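Local coordinates for protein flagellar assembly factor FliW (Geobacillus thermodenitrificans, PDB 5DMD) that probably binds CsrA and relieves its repression of flagellin translation, and also probably binds flagellin and takes part in assembly of the flagellum, at residues T43-V51 with F58-Y66; Y70-Q81 with L121-Y132. The protein carries 1 engineered substitution. All coordinates share one frame; numbering follows the deposited sequence.

Contact 1. Residues T43-V51 with F58-Y66; sequences TPFIILQSV and FVLIEPFSY
Ile46 O accepts from Leu60 N at 2.7 Å. Ile46 N returns a bond to Leu60 O at 3.0 Å, and the two residues form an antiparallel hydrogen-bonded pair. Leu48 and Phe58 form the next such pair; Leu48 N reaches Phe58 O at 2.8 Å. Ile47 and Val59, the non-hydrogen-bonded pair between them, meet through Ile47 CD1 and Val59 CG2 at 3.9 Å, while Ile47 CA lies 3.3 Å from Phe58 O in a CA-H...O contact. The side chains alternate between two faces. On one, Leu60 lays both methyls against Leu48, Leu60 CD1 coming within 3.7 Å of Leu48 CB. On the other, Phe45 and Ile61 run side by side: Ile61 CG2 sits in the plane of the Phe45 ring at its edge, 3.4 Å from Phe45 CD1. Ile61 chi1 of 56° wedges CG1 between backbone N and carbonyl carbon, leaving CG2 for the ring. Pro44 CD covers one face of the same ring. This is a beta hairpin within the large antiparallel sheet: strand 34-39 flanks 45-50, with Leu37 touching Ile46 and Leu48, and strand 90-97 flanks 58-61, where Tyr93 and Ile95 meet Leu60 and Val94 and Leu96 meet Ile61.

Contact 2. Residues Y70-Q81 with L121-Y132; sequences YEIDLDDNTLEQ and LGKQVILTNTNY
Lys123 stretches fully extended to the helix 76-81, where its NZ donates to Thr78 OG1 and to Gln81 OE1, both at 2.8 Å. Thr78 is shared further: its OG1 donates to Asp75 OD1 at 2.7 Å and its N to Asp75 OD2, so the residue that caps the helix N-terminus also orients the hydroxyl that receives the lysine. Beside this, Thr78 CG2 and Val125 CG2 meet tip to tip at 3.7 Å. At the other end the packing is close and aromatic. The edge of Tyr70 points at a face of Tyr132, centroids 5.0 Å apart and planes at 59°, with Asn131 OD1 over the opposite face; Glu71 N donates to Tyr132 OH at 2.9 Å, nearly straight at 169°. Ile72 CG2 touches Leu127 CD1 at 3.6 Å. By contrast, the turn at Thr128 and Asn129 is exposed and poorly ordered. The helix runs roughly antiparallel to strand 121-124, their axes 9.6 Å apart at closest. Strand 106-116 pairs with the latter, its Val114 touching Val125 and its Leu109 O accepting from Tyr70 OH, while Leu92 and Val94 of strand 90-97 touch Ile72 and Tyr70.

The two contacts follow one another along the chain: the hairpin of contact 1 closes before residues 70-81 of contact 2 begin, and their centres lie about 18 Å apart. They meet directly where the chain passes from one to the other, with Pro63 CB 3.5 Å from Tyr70 CD2. Both reach the same antiparallel sheet. Strand 90-97 is a common neighbour, since Val94 touches Ile61 of contact 1 and Tyr70 of contact 2. Contact 1 lies nearer the middle of the protein, its centre about 6 Å from that of the chain, against about 13 Å for contact 2, where a short helix lies over residues 121-125.

Contact 1. Residues T43-V51 with F58-Y66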
loop_
_atom_site.group_PDB
_atom_site.type_symbol
_atom_site.label_atom_id
_atom_site.label_comp_id
_atom_site.label_asym_id
_atom_site.label_seq_id
_atom_site.Cartn_x
_atom_site.Cartn_y
_atom_site.Cartn_z
ATOM N N THR A 43 10.111 -8.978 -8.379
ATOM C CA THR A 43 9.134 -9.450 -7.406
ATOM C C THR A 43 7.795 -8.767 -7.649
ATOM O O THR A 43 7.733 -7.748 -8.335
ATOM C CB THR A 43 9.589 -9.145 -5.966
ATOM O OG1 THR A 43 9.823 -7.740 -5.824
ATOM C CG2 THR A 43 10.867 -9.905 -5.636
ATOM N N PRO A 44 6.715 -9.331 -7.096
ATOM C CA PRO A 44 5.425 -8.629 -7.137
ATOM C C PRO A 44 5.317 -7.576 -6.044
ATOM O O PRO A 44 4.210 -7.145 -5.702
ATOM C CB PRO A 44 4.400 -9.754 -6.916
ATOM C CG PRO A 44 5.175 -11.042 -6.998
ATOM C CD PRO A 44 6.568 -10.708 -6.599
ATOM N N PHE A 45 6.451 -7.150 -5.496
ATOM C CA PHE A 45 6.479 -6.290 -4.323
ATOM C C PHE A 45 6.926 -4.881 -4.691
ATOM O O PHE A 45 7.873 -4.692 -5.463
ATOM C CB PHE A 45 7.412 -6.861 -3.256
ATOM C CG PHE A 45 7.107 -8.280 -2.898
ATOM C CD1 PHE A 45 5.805 -8.686 -2.687
ATOM C CD2 PHE A 45 8.120 -9.219 -2.805
ATOM C CE1 PHE A 45 5.518 -9.997 -2.370
ATOM C CE2 PHE A 45 7.839 -10.529 -2.492
ATOM C CZ PHE A 45 6.537 -10.918 -2.280
ATOM N N ILE A 46 6.242 -3.903 -4.114
ATOM C CA ILE A 46 6.526 -2.485 -4.285
ATOM C C ILE A 46 6.695 -1.899 -2.890
ATOM O O ILE A 46 5.940 -2.249 -1.976
ATOM C CB ILE A 46 5.366 -1.765 -5.014
ATOM C CG1 ILE A 46 4.997 -2.458 -6.329
ATOM C CG2 ILE A 46 5.684 -0.283 -5.245
ATOM C CD1 ILE A 46 3.953 -3.550 -6.201
ATOM N N ILE A 47 7.679 -1.014 -2.722
ATOM C CA ILE A 47 7.915 -0.342 -1.444
ATOM C C ILE A 47 7.223 1.013 -1.463
ATOM O O ILE A 47 7.495 1.850 -2.338
ATOM C CB ILE A 47 9.412 -0.168 -1.153
ATOM C CG1 ILE A 47 10.126 -1.516 -1.224
ATOM C CG2 ILE A 47 9.590 0.458 0.231
ATOM C CD1 ILE A 47 9.538 -2.554 -0.281
ATOM N N LEU A 48 6.344 1.243 -0.490
ATOM C CA LEU A 48 5.806 2.578 -0.237
ATOM C C LEU A 48 6.817 3.297 0.651
ATOM O O LEU A 48 6.870 3.063 1.858
ATOM C CB LEU A 48 4.438 2.462 0.433
ATOM C CG LEU A 48 3.725 3.784 0.716
ATOM C CD1 LEU A 48 3.351 4.481 -0.592
ATOM C CD2 LEU A 48 2.499 3.532 1.590
ATOM N N GLN A 49 7.628 4.175 0.053
ATOM C CA GLN A 49 8.801 4.755 0.708
ATOM C C GLN A 49 8.565 6.225 1.025
ATOM O O GLN A 49 8.321 7.027 0.118
ATOM C CB GLN A 49 10.019 4.629 -0.210
ATOM C CG GLN A 49 11.275 5.309 0.314
ATOM C CD GLN A 49 11.841 4.618 1.538
ATOM O OE1 GLN A 49 12.187 3.437 1.501
ATOM N NE2 GLN A 49 11.901 5.351 2.648
ATOM N N SER A 50 8.663 6.587 2.301
ATOM C CA SER A 50 8.597 7.991 2.674
ATOM C C SER A 50 9.779 8.755 2.086
ATOM O O SER A 50 10.924 8.299 2.134
ATOM C CB SER A 50 8.637 8.127 4.197
ATOM O OG SER A 50 8.836 9.487 4.547
ATOM N N VAL A 51 9.498 9.947 1.548
ATOM C CA VAL A 51 10.528 10.851 1.036
ATOM C C VAL A 51 11.254 11.594 2.145
ATOM O O VAL A 51 12.339 12.140 1.912
ATOM C CB VAL A 51 9.803 11.794 0.055
ATOM C CG1 VAL A 51 10.693 12.935 -0.420
ATOM C CG2 VAL A 51 9.279 11.017 -1.117
ATOM N N PHE A 58 7.065 0.632 3.588
ATOM C CA PHE A 58 6.168 -0.515 3.719
ATOM C C PHE A 58 6.203 -1.399 2.478
ATOM O O PHE A 58 6.340 -0.910 1.350
ATOM C CB PHE A 58 4.735 -0.030 3.955
ATOM C CG PHE A 58 4.595 0.896 5.130
ATOM C CD1 PHE A 58 4.739 2.267 4.981
ATOM C CD2 PHE A 58 4.303 0.389 6.389
ATOM C CE1 PHE A 58 4.612 3.119 6.075
ATOM C CE2 PHE A 58 4.165 1.235 7.487
ATOM C CZ PHE A 58 4.320 2.596 7.331
ATOM N N VAL A 59 6.069 -2.709 2.693
ATOM C CA VAL A 59 6.038 -3.672 1.596
ATOM C C VAL A 59 4.604 -3.828 1.117
ATOM O O VAL A 59 3.727 -4.211 1.896
ATOM C CB VAL A 59 6.609 -5.029 2.030
ATOM C CG1 VAL A 59 6.554 -5.994 0.863
ATOM C CG2 VAL A 59 8.033 -4.865 2.543
ATOM N N LEU A 60 4.376 -3.563 -0.170
ATOM C CA LEU A 60 3.053 -3.605 -0.773
ATOM C C LEU A 60 2.979 -4.702 -1.825
ATOM O O LEU A 60 3.978 -5.043 -2.468
ATOM C CB LEU A 60 2.735 -2.281 -1.467
ATOM C CG LEU A 60 2.154 -1.118 -0.654
ATOM C CD1 LEU A 60 2.883 -0.875 0.647
ATOM C CD2 LEU A 60 2.194 0.129 -1.532
ATOM N N ILE A 61 1.775 -5.240 -2.006
ATOM C CA ILE A 61 1.448 -6.045 -3.173
ATOM C C ILE A 61 0.202 -5.460 -3.805
ATOM O O ILE A 61 -0.608 -4.802 -3.143
ATOM C CB ILE A 61 1.188 -7.536 -2.859
ATOM C CG1 ILE A 61 0.080 -7.704 -1.811
ATOM C CG2 ILE A 61 2.455 -8.220 -2.385
ATOM C CD1 ILE A 61 -0.522 -9.119 -1.767
ATOM N N GLU A 62 0.043 -5.711 -5.086
ATOM C CA GLU A 62 -1.263 -5.536 -5.680
ATOM C C GLU A 62 -2.144 -6.690 -5.201
ATOM O O GLU A 62 -1.769 -7.860 -5.359
ATOM C CB GLU A 62 -1.124 -5.556 -7.194
ATOM C CG GLU A 62 -2.428 -5.416 -7.920
ATOM C CD GLU A 62 -2.688 -3.979 -8.280
ATOM O OE1 GLU A 62 -3.727 -3.439 -7.848
ATOM O OE2 GLU A 62 -1.832 -3.369 -8.945
ATOM N N PRO A 63 -3.290 -6.411 -4.579
ATOM C CA PRO A 63 -3.999 -7.473 -3.843
ATOM C C PRO A 63 -4.474 -8.625 -4.702
ATOM O O PRO A 63 -4.482 -9.768 -4.229
ATOM C CB PRO A 63 -5.176 -6.739 -3.185
ATOM C CG PRO A 63 -5.240 -5.404 -3.868
ATOM C CD PRO A 63 -3.869 -5.086 -4.332
ATOM N N PHE A 64 -4.882 -8.369 -5.948
ATOM C CA PHE A 64 -5.521 -9.422 -6.731
ATOM C C PHE A 64 -4.554 -10.537 -7.093
ATOM O O PHE A 64 -4.997 -11.646 -7.410
ATOM C CB PHE A 64 -6.154 -8.806 -7.975
ATOM C CG PHE A 64 -7.036 -7.631 -7.669
ATOM C CD1 PHE A 64 -8.319 -7.817 -7.183
ATOM C CD2 PHE A 64 -6.572 -6.336 -7.839
ATOM C CE1 PHE A 64 -9.130 -6.735 -6.897
ATOM C CE2 PHE A 64 -7.381 -5.249 -7.552
ATOM C CZ PHE A 64 -8.663 -5.450 -7.079
ATOM N N SER A 65 -3.246 -10.277 -7.011
ATOM C CA SER A 65 -2.258 -11.305 -7.315
ATOM C C SER A 65 -2.336 -12.472 -6.339
ATOM O O SER A 65 -2.039 -13.613 -6.710
ATOM C CB SER A 65 -0.861 -10.687 -7.306
ATOM O OG SER A 65 -0.594 -10.058 -6.063
ATOM N N TYR A 66 -2.732 -12.210 -5.092
ATOM C CA TYR A 66 -2.854 -13.243 -4.077
ATOM C C TYR A 66 -4.276 -13.421 -3.570
ATOM O O TYR A 66 -4.564 -14.457 -2.961
ATOM C CB TYR A 66 -1.950 -12.928 -2.869
ATOM C CG TYR A 66 -0.464 -13.092 -3.137
ATOM C CD1 TYR A 66 0.282 -12.030 -3.627
ATOM C CD2 TYR A 66 0.173 -14.299 -2.916
ATOM C CE1 TYR A 66 1.638 -12.166 -3.873
ATOM C CE2 TYR A 66 1.528 -14.450 -3.165
ATOM C CZ TYR A 66 2.254 -13.377 -3.643
ATOM O OH TYR A 66 3.602 -13.508 -3.894
HETATM O O HOH W 1 1.930 -7.157 -6.550
#

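Contact 2. Residues Y70-Q81 with L121-Y132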
loop_
_atom_site.group_PDB
_atom_site.type_symbol
_atom_site.label_atom_id
_atom_site.label_comp_id
_atom_site.label_asym_id
_atom_site.label_seq_id
_atom_site.Cartn_x
_atom_site.Cartn_y
_atom_site.Cartn_z
ATOM N N TYR A 70 -10.773 -10.157 -3.922
ATOM C CA TYR A 70 -10.753 -8.921 -3.148
ATOM C C TYR A 70 -11.630 -7.878 -3.817
ATOM O O TYR A 70 -11.390 -7.496 -4.964
ATOM C CB TYR A 70 -9.324 -8.401 -3.047
ATOM C CG TYR A 70 -9.131 -7.267 -2.052
ATOM C CD1 TYR A 70 -9.562 -7.385 -0.737
ATOM C CD2 TYR A 70 -8.499 -6.098 -2.435
ATOM C CE1 TYR A 70 -9.374 -6.348 0.168
ATOM C CE2 TYR A 70 -8.303 -5.068 -1.540
ATOM C CZ TYR A 70 -8.735 -5.199 -0.239
ATOM O OH TYR A 70 -8.526 -4.166 0.647
ATOM N N GLU A 71 -12.652 -7.423 -3.100
ATOM C CA GLU A 71 -13.596 -6.456 -3.642
ATOM C C GLU A 71 -13.927 -5.466 -2.539
ATOM O O GLU A 71 -14.345 -5.865 -1.449
ATOM C CB GLU A 71 -14.859 -7.165 -4.139
ATOM C CG GLU A 71 -15.768 -6.313 -5.003
ATOM C CD GLU A 71 -17.050 -7.036 -5.369
ATOM O OE1 GLU A 71 -18.142 -6.494 -5.097
ATOM O OE2 GLU A 71 -16.964 -8.150 -5.929
ATOM N N ILE A 72 -13.720 -4.180 -2.813
ATOM C CA ILE A 72 -13.970 -3.132 -1.839
ATOM C C ILE A 72 -14.886 -2.085 -2.452
ATOM O O ILE A 72 -15.009 -1.961 -3.673
ATOM C CB ILE A 72 -12.673 -2.485 -1.301
ATOM C CG1 ILE A 72 -12.006 -1.643 -2.389
ATOM C CG2 ILE A 72 -11.728 -3.551 -0.777
ATOM C CD1 ILE A 72 -10.759 -0.906 -1.917
ATOM N N ASP A 73 -15.550 -1.339 -1.582
ATOM C CA ASP A 73 -16.448 -0.279 -2.013
ATOM C C ASP A 73 -15.997 0.980 -1.289
ATOM O O ASP A 73 -16.176 1.101 -0.073
ATOM C CB ASP A 73 -17.904 -0.637 -1.710
ATOM C CG ASP A 73 -18.875 0.431 -2.169
ATOM O OD1 ASP A 73 -18.548 1.167 -3.121
ATOM O OD2 ASP A 73 -19.994 0.498 -1.622
ATOM N N LEU A 74 -15.372 1.887 -2.030
ATOM C CA LEU A 74 -14.835 3.100 -1.432
ATOM C C LEU A 74 -15.962 4.058 -1.078
ATOM O O LEU A 74 -16.921 4.222 -1.837
ATOM C CB LEU A 74 -13.881 3.785 -2.402
ATOM C CG LEU A 74 -12.624 2.999 -2.779
ATOM C CD1 LEU A 74 -11.813 3.773 -3.802
ATOM C CD2 LEU A 74 -11.784 2.693 -1.560
ATOM N N ASP A 75 -15.821 4.705 0.075
ATOM C CA ASP A 75 -16.802 5.659 0.567
ATOM C C ASP A 75 -16.747 6.949 -0.247
ATOM O O ASP A 75 -15.737 7.275 -0.881
ATOM C CB ASP A 75 -16.516 5.965 2.034
ATOM C CG ASP A 75 -15.146 6.578 2.235
ATOM O OD1 ASP A 75 -14.144 5.816 2.223
ATOM O OD2 ASP A 75 -15.073 7.810 2.406
ATOM N N ASP A 76 -17.856 7.699 -0.210
ATOM C CA ASP A 76 -17.972 8.908 -1.024
ATOM C C ASP A 76 -16.895 9.926 -0.675
ATOM O O ASP A 76 -16.366 10.612 -1.558
ATOM C CB ASP A 76 -19.356 9.531 -0.844
ATOM C CG ASP A 76 -20.461 8.656 -1.387
ATOM O OD1 ASP A 76 -20.165 7.782 -2.227
ATOM O OD2 ASP A 76 -21.626 8.853 -0.978
ATOM N N ASN A 77 -16.550 10.033 0.605
ATOM C CA ASN A 77 -15.528 10.990 1.012
ATOM C C ASN A 77 -14.166 10.654 0.419
ATOM O O ASN A 77 -13.438 11.548 -0.025
ATOM C CB ASN A 77 -15.450 11.078 2.529
ATOM C CG ASN A 77 -14.574 12.216 2.976
ATOM O OD1 ASN A 77 -14.885 13.379 2.728
ATOM N ND2 ASN A 77 -13.462 11.892 3.623
ATOM N N THR A 78 -13.796 9.371 0.419
ATOM C CA THR A 78 -12.531 8.975 -0.195
ATOM C C THR A 78 -12.528 9.254 -1.693
ATOM O O THR A 78 -11.530 9.742 -2.243
ATOM C CB THR A 78 -12.261 7.491 0.071
ATOM O OG1 THR A 78 -12.060 7.279 1.476
ATOM C CG2 THR A 78 -11.056 6.993 -0.721
ATOM N N LEU A 79 -13.630 8.938 -2.377
ATOM C CA LEU A 79 -13.695 9.196 -3.812
ATOM C C LEU A 79 -13.486 10.675 -4.111
ATOM O O LEU A 79 -12.767 11.036 -5.051
ATOM C CB LEU A 79 -15.027 8.699 -4.385
ATOM C CG LEU A 79 -15.260 7.182 -4.315
ATOM C CD1 LEU A 79 -16.718 6.844 -4.586
ATOM C CD2 LEU A 79 -14.361 6.444 -5.282
ATOM N N GLU A 80 -14.099 11.545 -3.310
ATOM C CA GLU A 80 -13.916 12.979 -3.493
ATOM C C GLU A 80 -12.476 13.402 -3.196
ATOM O O GLU A 80 -11.853 14.123 -3.987
ATOM C CB GLU A 80 -14.922 13.744 -2.631
ATOM C CG GLU A 80 -14.936 15.243 -2.872
ATOM C CD GLU A 80 -15.920 15.946 -1.965
ATOM O OE1 GLU A 80 -17.042 15.422 -1.805
ATOM O OE2 GLU A 80 -15.573 17.010 -1.411
ATOM N N GLN A 81 -11.926 12.954 -2.062
ATOM C CA GLN A 81 -10.586 13.376 -1.666
ATOM C C GLN A 81 -9.552 13.004 -2.717
ATOM O O GLN A 81 -8.594 13.753 -2.951
ATOM C CB GLN A 81 -10.205 12.723 -0.337
ATOM C CG GLN A 81 -10.831 13.366 0.884
ATOM C CD GLN A 81 -10.727 12.492 2.124
ATOM O OE1 GLN A 81 -10.656 11.267 2.037
ATOM N NE2 GLN A 81 -10.710 13.129 3.293
ATOM N N LEU A 121 -2.309 11.262 -5.990
ATOM C CA LEU A 121 -2.924 11.413 -4.677
ATOM C C LEU A 121 -3.176 10.047 -4.052
ATOM O O LEU A 121 -3.675 9.135 -4.718
ATOM C CB LEU A 121 -4.274 12.121 -4.808
ATOM C CG LEU A 121 -4.285 13.530 -5.394
ATOM C CD1 LEU A 121 -5.727 13.956 -5.707
ATOM C CD2 LEU A 121 -3.628 14.521 -4.443
ATOM N N GLY A 122 -2.889 9.920 -2.753
ATOM C CA GLY A 122 -3.016 8.642 -2.075
ATOM C C GLY A 122 -3.712 8.764 -0.733
ATOM O O GLY A 122 -3.727 9.825 -0.109
ATOM N N LYS A 123 -4.285 7.644 -0.296
ATOM C CA LYS A 123 -4.895 7.542 1.021
ATOM C C LYS A 123 -4.809 6.094 1.469
ATOM O O LYS A 123 -4.944 5.182 0.650
ATOM C CB LYS A 123 -6.373 7.964 0.970
ATOM C CG LYS A 123 -7.119 7.890 2.310
ATOM C CD LYS A 123 -8.536 8.443 2.185
ATOM C CE LYS A 123 -9.257 8.385 3.525
ATOM N NZ LYS A 123 -10.680 8.830 3.406
ATOM N N GLN A 124 -4.580 5.873 2.764
ATOM C CA GLN A 124 -4.827 4.557 3.344
ATOM C C GLN A 124 -6.231 4.557 3.927
ATOM O O GLN A 124 -6.513 5.304 4.873
ATOM C CB GLN A 124 -3.803 4.165 4.413
ATOM C CG GLN A 124 -4.113 2.780 4.981
ATOM C CD GLN A 124 -2.984 2.172 5.785
ATOM O OE1 GLN A 124 -2.235 2.880 6.466
ATOM N NE2 GLN A 124 -2.856 0.855 5.713
ATOM N N VAL A 125 -7.107 3.727 3.366
ATOM C CA VAL A 125 -8.523 3.705 3.708
ATOM C C VAL A 125 -8.747 2.548 4.665
ATOM O O VAL A 125 -8.316 1.423 4.389
ATOM C CB VAL A 125 -9.373 3.517 2.441
ATOM C CG1 VAL A 125 -10.856 3.396 2.792
ATOM C CG2 VAL A 125 -9.110 4.634 1.433
ATOM N N ILE A 126 -9.417 2.806 5.783
ATOM C CA ILE A 126 -9.765 1.767 6.743
ATOM C C ILE A 126 -11.225 1.410 6.495
ATOM O O ILE A 126 -12.123 2.222 6.750
ATOM C CB ILE A 126 -9.536 2.221 8.190
ATOM C CG1 ILE A 126 -8.076 2.612 8.397
ATOM C CG2 ILE A 126 -9.862 1.092 9.153
ATOM C CD1 ILE A 126 -7.787 3.196 9.767
ATOM N N LEU A 127 -11.462 0.198 5.997
ATOM C CA LEU A 127 -12.807 -0.246 5.642
ATOM C C LEU A 127 -13.534 -0.701 6.902
ATOM O O LEU A 127 -13.047 -1.579 7.619
ATOM C CB LEU A 127 -12.715 -1.389 4.631
ATOM C CG LEU A 127 -11.871 -1.107 3.386
ATOM C CD1 LEU A 127 -11.636 -2.377 2.587
ATOM C CD2 LEU A 127 -12.537 -0.053 2.516
ATOM N N THR A 128 -14.702 -0.115 7.165
ATOM C CA THR A 128 -15.433 -0.350 8.405
ATOM C C THR A 128 -16.642 -1.262 8.239
ATOM O O THR A 128 -17.214 -1.693 9.246
ATOM C CB THR A 128 -15.914 0.984 8.992
ATOM O OG1 THR A 128 -16.675 1.693 8.007
ATOM C CG2 THR A 128 -14.730 1.839 9.416
ATOM N N ASN A 129 -17.043 -1.567 7.006
ATOM C CA ASN A 129 -18.311 -2.232 6.735
ATOM C C ASN A 129 -18.136 -3.669 6.258
ATOM O O ASN A 129 -19.077 -4.249 5.706
ATOM C CB ASN A 129 -19.088 -1.438 5.684
ATOM C CG ASN A 129 -18.226 -1.065 4.486
ATOM O OD1 ASN A 129 -17.438 -0.122 4.544
ATOM N ND2 ASN A 129 -18.362 -1.819 3.398
ATOM N N THR A 130 -16.965 -4.263 6.462
ATOM C CA THR A 130 -16.574 -5.411 5.659
ATOM C C THR A 130 -16.110 -6.596 6.500
ATOM O O THR A 130 -15.886 -6.501 7.709
ATOM C CB THR A 130 -15.526 -5.011 4.610
ATOM O OG1 THR A 130 -15.704 -5.797 3.424
ATOM C CG2 THR A 130 -14.121 -5.169 5.159
ATOM N N ASN A 131 -15.983 -7.729 5.807
ATOM C CA ASN A 131 -15.535 -9.010 6.335
ATOM C C ASN A 131 -14.019 -9.124 6.412
ATOM O O ASN A 131 -13.514 -10.113 6.955
ATOM C CB ASN A 131 -16.036 -10.104 5.394
ATOM C CG ASN A 131 -15.930 -9.697 3.928
ATOM O OD1 ASN A 131 -15.845 -8.509 3.606
ATOM N ND2 ASN A 131 -15.923 -10.682 3.036
ATOM N N TYR A 132 -13.287 -8.155 5.874
ATOM C CA TYR A 132 -11.844 -8.253 5.760
ATOM C C TYR A 132 -11.170 -7.922 7.085
ATOM O O TYR A 132 -11.649 -7.090 7.864
ATOM C CB TYR A 132 -11.346 -7.305 4.671
ATOM C CG TYR A 132 -11.840 -7.666 3.292
ATOM C CD1 TYR A 132 -11.595 -8.924 2.753
ATOM C CD2 TYR A 132 -12.560 -6.758 2.530
ATOM C CE1 TYR A 132 -12.048 -9.262 1.493
ATOM C CE2 TYR A 132 -13.020 -7.085 1.270
ATOM C CZ TYR A 132 -12.760 -8.337 0.755
ATOM O OH TYR A 132 -13.210 -8.671 -0.501
#